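Local coordinates for protein phenolic acid decarboxylase (Sedimentibacter hydroxybenzoicus, PDB 7AE5) that catalyses the reversible, non-oxidative decarboxylation of 4-hydroxybenzoate and 3,4-dihydroxybenzoate under anaerobic conditions, with prenylated FMN and manganese as cofactors, at residues L323-P328 with Y347-G352; Y330-E335 with L373-G378. All coordinates share one frame; numbering follows the deposited sequence.

Contact 1: residues L323-P328 with Y347-G352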
ATOM      1  N   LEU C 323     -26.813  22.289  -5.383  1.00 44.40           N
ATOM      2  CA  LEU C 323     -26.022  23.282  -6.101  1.00 44.10           C
ATOM      3  C   LEU C 323     -25.584  24.446  -5.224  1.00 44.17           C
ATOM      4  O   LEU C 323     -24.580  25.095  -5.539  1.00 44.04           O
ATOM      5  CB  LEU C 323     -26.812  23.805  -7.303  1.00 44.28           C
ATOM      6  CG  LEU C 323     -27.157  22.763  -8.368  1.00 44.24           C
ATOM      7  CD1 LEU C 323     -27.659  23.431  -9.638  1.00 45.42           C
ATOM      8  CD2 LEU C 323     -25.951  21.883  -8.667  1.00 43.95           C
ATOM      9  N   ASN C 324     -26.309  24.734  -4.140  1.00 46.40           N
ATOM     10  CA  ASN C 324     -25.869  25.772  -3.217  1.00 47.16           C
ATOM     11  C   ASN C 324     -24.641  25.344  -2.426  1.00 46.39           C
ATOM     12  O   ASN C 324     -23.981  26.193  -1.818  1.00 46.52           O
ATOM     13  CB  ASN C 324     -27.002  26.155  -2.263  1.00 48.88           C
ATOM     14  CG  ASN C 324     -27.772  24.952  -1.757  1.00 48.36           C
ATOM     15  OD1 ASN C 324     -27.852  23.923  -2.429  1.00 47.27           O
ATOM     16  ND2 ASN C 324     -28.350  25.077  -0.567  1.00 49.40           N
ATOM     17  N   THR C 325     -24.332  24.047  -2.410  1.00 36.30           N
ATOM     18  CA  THR C 325     -23.050  23.590  -1.888  1.00 36.23           C
ATOM     19  C   THR C 325     -21.965  23.679  -2.953  1.00 35.85           C
ATOM     20  O   THR C 325     -20.813  24.007  -2.648  1.00 35.87           O
ATOM     21  CB  THR C 325     -23.174  22.151  -1.376  1.00 36.46           C
ATOM     22  OG1 THR C 325     -24.189  22.082  -0.367  1.00 37.04           O
ATOM     23  CG2 THR C 325     -21.851  21.663  -0.797  1.00 36.46           C
ATOM     24  N   SER C 326     -22.328  23.422  -4.212  1.00 36.59           N
ATOM     25  CA  SER C 326     -21.338  23.281  -5.275  1.00 36.41           C
ATOM     26  C   SER C 326     -20.837  24.627  -5.785  1.00 36.61           C
ATOM     27  O   SER C 326     -19.656  24.757  -6.127  1.00 36.76           O
ATOM     28  CB  SER C 326     -21.928  22.466  -6.427  1.00 36.31           C
ATOM     29  OG  SER C 326     -22.613  21.324  -5.947  1.00 36.32           O
ATOM     30  N   VAL C 327     -21.715  25.630  -5.860  1.00 34.78           N
ATOM     31  CA  VAL C 327     -21.309  26.934  -6.394  1.00 35.10           C
ATOM     32  C   VAL C 327     -20.229  27.597  -5.541  1.00 35.37           C
ATOM     33  O   VAL C 327     -19.247  28.099  -6.112  1.00 35.72           O
ATOM     34  CB  VAL C 327     -22.538  27.830  -6.601  1.00 36.35           C
ATOM     35  CG1 VAL C 327     -22.112  29.261  -6.896  1.00 38.45           C
ATOM     36  CG2 VAL C 327     -23.398  27.292  -7.735  1.00 36.47           C
ATOM     37  N   PRO C 328     -20.337  27.649  -4.204  1.00 46.08           N
ATOM     38  CA  PRO C 328     -19.235  28.245  -3.428  1.00 46.42           C
ATOM     39  C   PRO C 328     -17.913  27.521  -3.604  1.00 46.45           C
ATOM     40  O   PRO C 328     -16.876  28.178  -3.755  1.00 46.92           O
ATOM     41  CB  PRO C 328     -19.741  28.166  -1.980  1.00 46.45           C
ATOM     42  CG  PRO C 328     -21.218  28.124  -2.107  1.00 46.46           C
ATOM     43  CD  PRO C 328     -21.479  27.312  -3.336  1.00 45.98           C
ATOM     44  N   TYR C 347     -23.466  15.440  -3.184  1.00 29.49           N
ATOM     45  CA  TYR C 347     -23.678  14.108  -2.627  1.00 30.48           C
ATOM     46  C   TYR C 347     -23.328  14.096  -1.144  1.00 31.28           C
ATOM     47  O   TYR C 347     -22.150  14.157  -0.773  1.00 31.05           O
ATOM     48  CB  TYR C 347     -22.869  13.088  -3.420  1.00 30.25           C
ATOM     49  CG  TYR C 347     -23.189  13.177  -4.894  1.00 29.74           C
ATOM     50  CD1 TYR C 347     -24.483  12.965  -5.351  1.00 30.32           C
ATOM     51  CD2 TYR C 347     -22.213  13.505  -5.823  1.00 28.86           C
ATOM     52  CE1 TYR C 347     -24.791  13.061  -6.694  1.00 30.04           C
ATOM     53  CE2 TYR C 347     -22.512  13.601  -7.169  1.00 28.72           C
ATOM     54  CZ  TYR C 347     -23.802  13.378  -7.598  1.00 29.29           C
ATOM     55  OH  TYR C 347     -24.103  13.477  -8.936  1.00 29.26           O
ATOM     56  N   THR C 348     -24.363  14.009  -0.309  1.00 29.79           N
ATOM     57  CA  THR C 348     -24.240  13.987   1.148  1.00 30.86           C
ATOM     58  C   THR C 348     -23.449  15.198   1.645  1.00 30.17           C
ATOM     59  O   THR C 348     -22.402  15.079   2.283  1.00 30.43           O
ATOM     60  CB  THR C 348     -23.612  12.676   1.624  1.00 32.03           C
ATOM     61  OG1 THR C 348     -24.083  11.599   0.804  1.00 32.36           O
ATOM     62  CG2 THR C 348     -23.997  12.403   3.072  1.00 33.60           C
ATOM     63  N   HIS C 349     -23.983  16.379   1.328  1.00 38.26           N
ATOM     64  CA  HIS C 349     -23.378  17.658   1.700  1.00 37.61           C
ATOM     65  C   HIS C 349     -21.910  17.729   1.292  1.00 36.93           C
ATOM     66  O   HIS C 349     -21.051  18.173   2.054  1.00 36.89           O
ATOM     67  CB  HIS C 349     -23.532  17.933   3.195  1.00 38.31           C
ATOM     68  CG  HIS C 349     -23.631  19.389   3.529  1.00 37.79           C
ATOM     69  ND1 HIS C 349     -23.862  19.846   4.809  1.00 38.26           N
ATOM     70  CD2 HIS C 349     -23.537  20.492   2.748  1.00 36.97           C
ATOM     71  CE1 HIS C 349     -23.903  21.167   4.801  1.00 37.78           C
ATOM     72  NE2 HIS C 349     -23.707  21.583   3.563  1.00 37.05           N
ATOM     73  N   GLY C 350     -21.618  17.274   0.078  1.00 34.65           N
ATOM     74  CA  GLY C 350     -20.283  17.422  -0.457  1.00 33.95           C
ATOM     75  C   GLY C 350     -19.266  16.411   0.020  1.00 34.43           C
ATOM     76  O   GLY C 350     -18.066  16.637  -0.155  1.00 33.97           O
ATOM     77  N   ILE C 351     -19.700  15.304   0.629  1.00 28.59           N
ATOM     78  CA  ILE C 351     -18.744  14.247   0.939  1.00 29.26           C
ATOM     79  C   ILE C 351     -18.249  13.597  -0.348  1.00 28.03           C
ATOM     80  O   ILE C 351     -17.088  13.183  -0.438  1.00 27.71           O
ATOM     81  CB  ILE C 351     -19.362  13.222   1.909  1.00 30.89           C
ATOM     82  CG1 ILE C 351     -19.626  13.881   3.264  1.00 31.37           C
ATOM     83  CG2 ILE C 351     -18.440  12.027   2.098  1.00 30.57           C
ATOM     84  CD1 ILE C 351     -20.453  13.039   4.208  1.00 32.86           C
ATOM     85  N   GLY C 352     -19.100  13.522  -1.367  1.00 31.81           N
ATOM     86  CA  GLY C 352     -18.698  13.109  -2.702  1.00 30.89           C
ATOM     87  C   GLY C 352     -18.661  14.313  -3.629  1.00 30.14           C
ATOM     88  O   GLY C 352     -19.621  15.084  -3.698  1.00 30.18           O
TER
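The type I' turn of the β-hairpin made by strands 340-347 and 352-357 sets His-349 and Gly-350 against Thr-325 on the first turn of helix 323-336. Both central turn residues have positive phi, and Gly-352 N closes the hairpin on Tyr-347 O. Thr-325 aims its side chain at the turn, and its CA lies 6.9 Å from that of Gly-350. The His-349 side chain leaves the backbone away from the helix, yet its imidazole still comes up to the threonine; the two side chains cross at about a right angle. Thr-325 OG1 sits at the ring edge, near the ring plane, 3.6 Å from His-349 CD2 and farther from its NE2. With CG2 anti to the backbone N and OG1 beside it (chi1 -58°), the methyl is carried toward the turn, where Thr-325 CG2 lies 4.1 Å from His-349 CD2 and 4.5 Å from Gly-350 N. Phe-279 meets the imidazole edge-to-face, and Tyr-381 and His-377 also pack on it. At the same turn, Thr-348 OG1 is hydrogen-bonded to Thr-405 OG1 of the second subunit. The His-349 side chain is about 9 Å from that of Thr-166, a residue predicted to bind prenylated FMN, which places the hairpin tip near the probable cofactor pocket. No hydrogen bond spans the two segments: the threonine hydroxyl is bonded to Met-321 O, four residues earlier, and its oxygen probably meets the weakly polarised CD2 edge of the imidazole with only a mild attraction.

Contact 2: residues Y330-E335 with L373-G378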
ATOM      1  N   TYR C 330     -16.946  25.815  -6.195  1.00 40.72           N
ATOM      2  CA  TYR C 330     -16.471  26.139  -7.536  1.00 41.25           C
ATOM      3  C   TYR C 330     -15.794  27.503  -7.566  1.00 41.96           C
ATOM      4  O   TYR C 330     -14.757  27.676  -8.215  1.00 42.70           O
ATOM      5  CB  TYR C 330     -17.637  26.089  -8.526  1.00 41.04           C
ATOM      6  CG  TYR C 330     -17.350  26.736  -9.861  1.00 41.70           C
ATOM      7  CD1 TYR C 330     -16.602  26.078 -10.829  1.00 42.18           C
ATOM      8  CD2 TYR C 330     -17.835  28.004 -10.157  1.00 41.94           C
ATOM      9  CE1 TYR C 330     -16.340  26.669 -12.053  1.00 42.89           C
ATOM     10  CE2 TYR C 330     -17.577  28.603 -11.377  1.00 42.58           C
ATOM     11  CZ  TYR C 330     -16.831  27.931 -12.321  1.00 43.05           C
ATOM     12  OH  TYR C 330     -16.573  28.524 -13.535  1.00 43.76           O
ATOM     13  N   LYS C 331     -16.362  28.484  -6.859  1.00 43.53           N
ATOM     14  CA  LYS C 331     -15.776  29.820  -6.851  1.00 44.23           C
ATOM     15  C   LYS C 331     -14.444  29.841  -6.110  1.00 44.71           C
ATOM     16  O   LYS C 331     -13.524  30.568  -6.502  1.00 45.53           O
ATOM     17  CB  LYS C 331     -16.752  30.819  -6.232  1.00 44.82           C
ATOM     18  CG  LYS C 331     -17.919  31.193  -7.132  1.00 45.91           C
ATOM     19  CD  LYS C 331     -18.764  32.285  -6.499  1.00 48.29           C
ATOM     20  CE  LYS C 331     -19.929  32.682  -7.390  1.00 49.86           C
ATOM     21  NZ  LYS C 331     -19.491  33.062  -8.762  1.00 50.76           N
ATOM     22  N   GLN C 332     -14.320  29.058  -5.034  1.00 50.04           N
ATOM     23  CA  GLN C 332     -13.049  28.995  -4.316  1.00 50.54           C
ATOM     24  C   GLN C 332     -11.970  28.327  -5.158  1.00 51.05           C
ATOM     25  O   GLN C 332     -10.822  28.782  -5.177  1.00 51.91           O
ATOM     26  CB  GLN C 332     -13.225  28.261  -2.985  1.00 50.06           C
ATOM     27  CG  GLN C 332     -14.387  28.767  -2.146  1.00 49.70           C
ATOM     28  CD  GLN C 332     -14.566  27.996  -0.852  1.00 49.44           C
ATOM     29  OE1 GLN C 332     -14.121  26.857  -0.727  1.00 49.24           O
ATOM     30  NE2 GLN C 332     -15.238  28.612   0.115  1.00 49.54           N
ATOM     31  N   LEU C 333     -12.318  27.243  -5.860  1.00 43.63           N
ATOM     32  CA  LEU C 333     -11.351  26.605  -6.750  1.00 44.33           C
ATOM     33  C   LEU C 333     -10.976  27.524  -7.904  1.00 45.27           C
ATOM     34  O   LEU C 333      -9.807  27.592  -8.300  1.00 46.31           O
ATOM     35  CB  LEU C 333     -11.916  25.290  -7.290  1.00 43.77           C
ATOM     36  CG  LEU C 333     -12.154  24.124  -6.330  1.00 42.92           C
ATOM     37  CD1 LEU C 333     -12.269  22.824  -7.113  1.00 42.77           C
ATOM     38  CD2 LEU C 333     -11.045  24.030  -5.299  1.00 43.30           C
ATOM     39  N   LYS C 334     -11.957  28.246  -8.449  1.00 55.38           N
ATOM     40  CA  LYS C 334     -11.721  29.040  -9.650  1.00 56.19           C
ATOM     41  C   LYS C 334     -10.816  30.235  -9.376  1.00 57.02           C
ATOM     42  O   LYS C 334     -10.135  30.711 -10.293  1.00 57.95           O
ATOM     43  CB  LYS C 334     -13.056  29.505 -10.235  1.00 55.65           C
ATOM     44  CG  LYS C 334     -12.956  30.140 -11.611  1.00 56.38           C
ATOM     45  CD  LYS C 334     -12.976  29.091 -12.707  1.00 56.53           C
ATOM     46  CE  LYS C 334     -13.289  29.713 -14.057  1.00 56.98           C
ATOM     47  NZ  LYS C 334     -13.197  28.714 -15.154  1.00 57.24           N
ATOM     48  N   GLU C 335     -10.787  30.727  -8.133  1.00 82.89           N
ATOM     49  CA  GLU C 335      -9.986  31.908  -7.823  1.00 83.71           C
ATOM     50  C   GLU C 335      -8.516  31.686  -8.161  1.00 84.73           C
ATOM     51  O   GLU C 335      -7.830  32.609  -8.617  1.00 85.68           O
ATOM     52  CB  GLU C 335     -10.152  32.288  -6.347  1.00 83.35           C
ATOM     53  CG  GLU C 335      -9.179  31.594  -5.397  1.00 83.49           C
ATOM     54  CD  GLU C 335      -9.567  31.714  -3.935  1.00 82.99           C
ATOM     55  OE1 GLU C 335     -10.680  32.205  -3.646  1.00 82.70           O
ATOM     56  OE2 GLU C 335      -8.754  31.308  -3.076  1.00 83.20           O
ATOM     57  N   LEU C 373      -9.614  19.724  -1.232  1.00 31.51           N
ATOM     58  CA  LEU C 373      -9.361  19.185   0.095  1.00 31.80           C
ATOM     59  C   LEU C 373      -8.674  20.184   1.014  1.00 32.54           C
ATOM     60  O   LEU C 373      -8.359  19.829   2.154  1.00 32.96           O
ATOM     61  CB  LEU C 373      -8.525  17.908  -0.009  1.00 32.29           C
ATOM     62  CG  LEU C 373      -9.205  16.752  -0.747  1.00 31.64           C
ATOM     63  CD1 LEU C 373      -8.218  15.635  -1.037  1.00 32.34           C
ATOM     64  CD2 LEU C 373     -10.386  16.231   0.051  1.00 31.15           C
ATOM     65  N   SER C 374      -8.433  21.415   0.561  1.00 35.46           N
ATOM     66  CA  SER C 374      -7.898  22.455   1.430  1.00 36.11           C
ATOM     67  C   SER C 374      -8.832  23.656   1.567  1.00 35.75           C
ATOM     68  O   SER C 374      -8.403  24.706   2.061  1.00 36.32           O
ATOM     69  CB  SER C 374      -6.512  22.903   0.951  1.00 37.10           C
ATOM     70  OG  SER C 374      -6.449  23.035  -0.457  1.00 37.15           O
ATOM     71  N   THR C 375     -10.092  23.536   1.143  1.00 38.37           N
ATOM     72  CA  THR C 375     -11.081  24.584   1.345  1.00 38.13           C
ATOM     73  C   THR C 375     -11.767  24.412   2.695  1.00 38.09           C
ATOM     74  O   THR C 375     -11.717  23.333   3.291  1.00 38.08           O
ATOM     75  CB  THR C 375     -12.114  24.549   0.221  1.00 37.43           C
ATOM     76  OG1 THR C 375     -12.616  23.215   0.077  1.00 36.86           O
ATOM     77  CG2 THR C 375     -11.480  24.990  -1.088  1.00 37.73           C
ATOM     78  N   PRO C 376     -12.407  25.466   3.219  1.00 39.70           N
ATOM     79  CA  PRO C 376     -13.088  25.331   4.521  1.00 39.86           C
ATOM     80  C   PRO C 376     -14.082  24.183   4.586  1.00 39.37           C
ATOM     81  O   PRO C 376     -14.170  23.506   5.618  1.00 39.69           O
ATOM     82  CB  PRO C 376     -13.782  26.689   4.681  1.00 40.01           C
ATOM     83  CG  PRO C 376     -12.890  27.635   3.964  1.00 40.32           C
ATOM     84  CD  PRO C 376     -12.352  26.872   2.776  1.00 39.96           C
ATOM     85  N   HIS C 377     -14.830  23.937   3.512  1.00 42.67           N
ATOM     86  CA  HIS C 377     -15.820  22.869   3.511  1.00 42.39           C
ATOM     87  C   HIS C 377     -15.255  21.553   2.994  1.00 42.21           C
ATOM     88  O   HIS C 377     -15.541  20.493   3.561  1.00 42.44           O
ATOM     89  CB  HIS C 377     -17.032  23.276   2.670  1.00 42.00           C
ATOM     90  CG  HIS C 377     -18.176  22.316   2.757  1.00 42.02           C
ATOM     91  ND1 HIS C 377     -18.351  21.285   1.860  1.00 41.58           N
ATOM     92  CD2 HIS C 377     -19.207  22.234   3.630  1.00 42.60           C
ATOM     93  CE1 HIS C 377     -19.438  20.608   2.178  1.00 42.00           C
ATOM     94  NE2 HIS C 377     -19.978  21.162   3.249  1.00 42.63           N
ATOM     95  N   GLY C 378     -14.459  21.594   1.925  1.00 35.10           N
ATOM     96  CA  GLY C 378     -13.949  20.363   1.349  1.00 34.96           C
ATOM     97  C   GLY C 378     -12.969  19.637   2.246  1.00 35.49           C
ATOM     98  O   GLY C 378     -12.895  18.405   2.216  1.00 35.55           O
TER
HETATM   99  O   HOH W   1     -15.250  25.934   1.584  1.00 50.37           O
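Gln-332, on the later turns of helix 323-336, brings its amide oxygen up to Thr-375 and Pro-376. The polar link is one water: it donates to Gln-332 OE1 at 2.7 Å and accepts from His-377 N at 2.8 Å, so the side-chain carbonyl and a backbone N-H of the loop are joined indirectly. The rest across the contact is packing. Gln-332 OE1 rests 3.2 Å from Thr-375 CB and nearly as close to its CG2 methyl, with Pro-376 CD farther off at 3.9 Å. The glutamine chain is extended beyond CG, which carries the amide out to the loop. Next along the helix, Leu-333 CD2 approaches Thr-375 CG2 at 4.3 Å. This loop joins helix 364-372 to the short helix 378-381, and Thr-375 supplies a capping bond for the latter: Gly-378 N donates to Thr-375 OG1 (3.1 Å, 136° at the hydrogen). A chi1 of 51° places OG1 between the backbone N and the carbonyl carbon and leaves the methyl facing helix 323-336. The same hydroxyl is bonded to Leu-372 O, so two bonds grip it. At the neighbouring position, Ser-374 OG is hydrogen-bonded to Arg-371 NH1 of the third subunit.

In the fold
From the N terminus, helix 323-336 supplies the first segments of both contacts in turn, 323-328 and then 330-335. The chain next forms strand 340-347 and turns back, and contact 1 closes a loop of 18 intervening residues where the hairpin tip meets the start of the helix. The chain continues through strand 352-357 and helix 364-372 before contact 2 closes a longer loop of 37 residues on the later turns of the same helix. The segments alternate, so the two loops cross rather than nest. Their centres are 11 Å apart, and His-377 joins them, its CE1 lying 2.9 Å from His-349 O and 4.0 Å from Thr-325 CG2. Helix, hairpin and capped loop are thus tied together within the C-terminal domain.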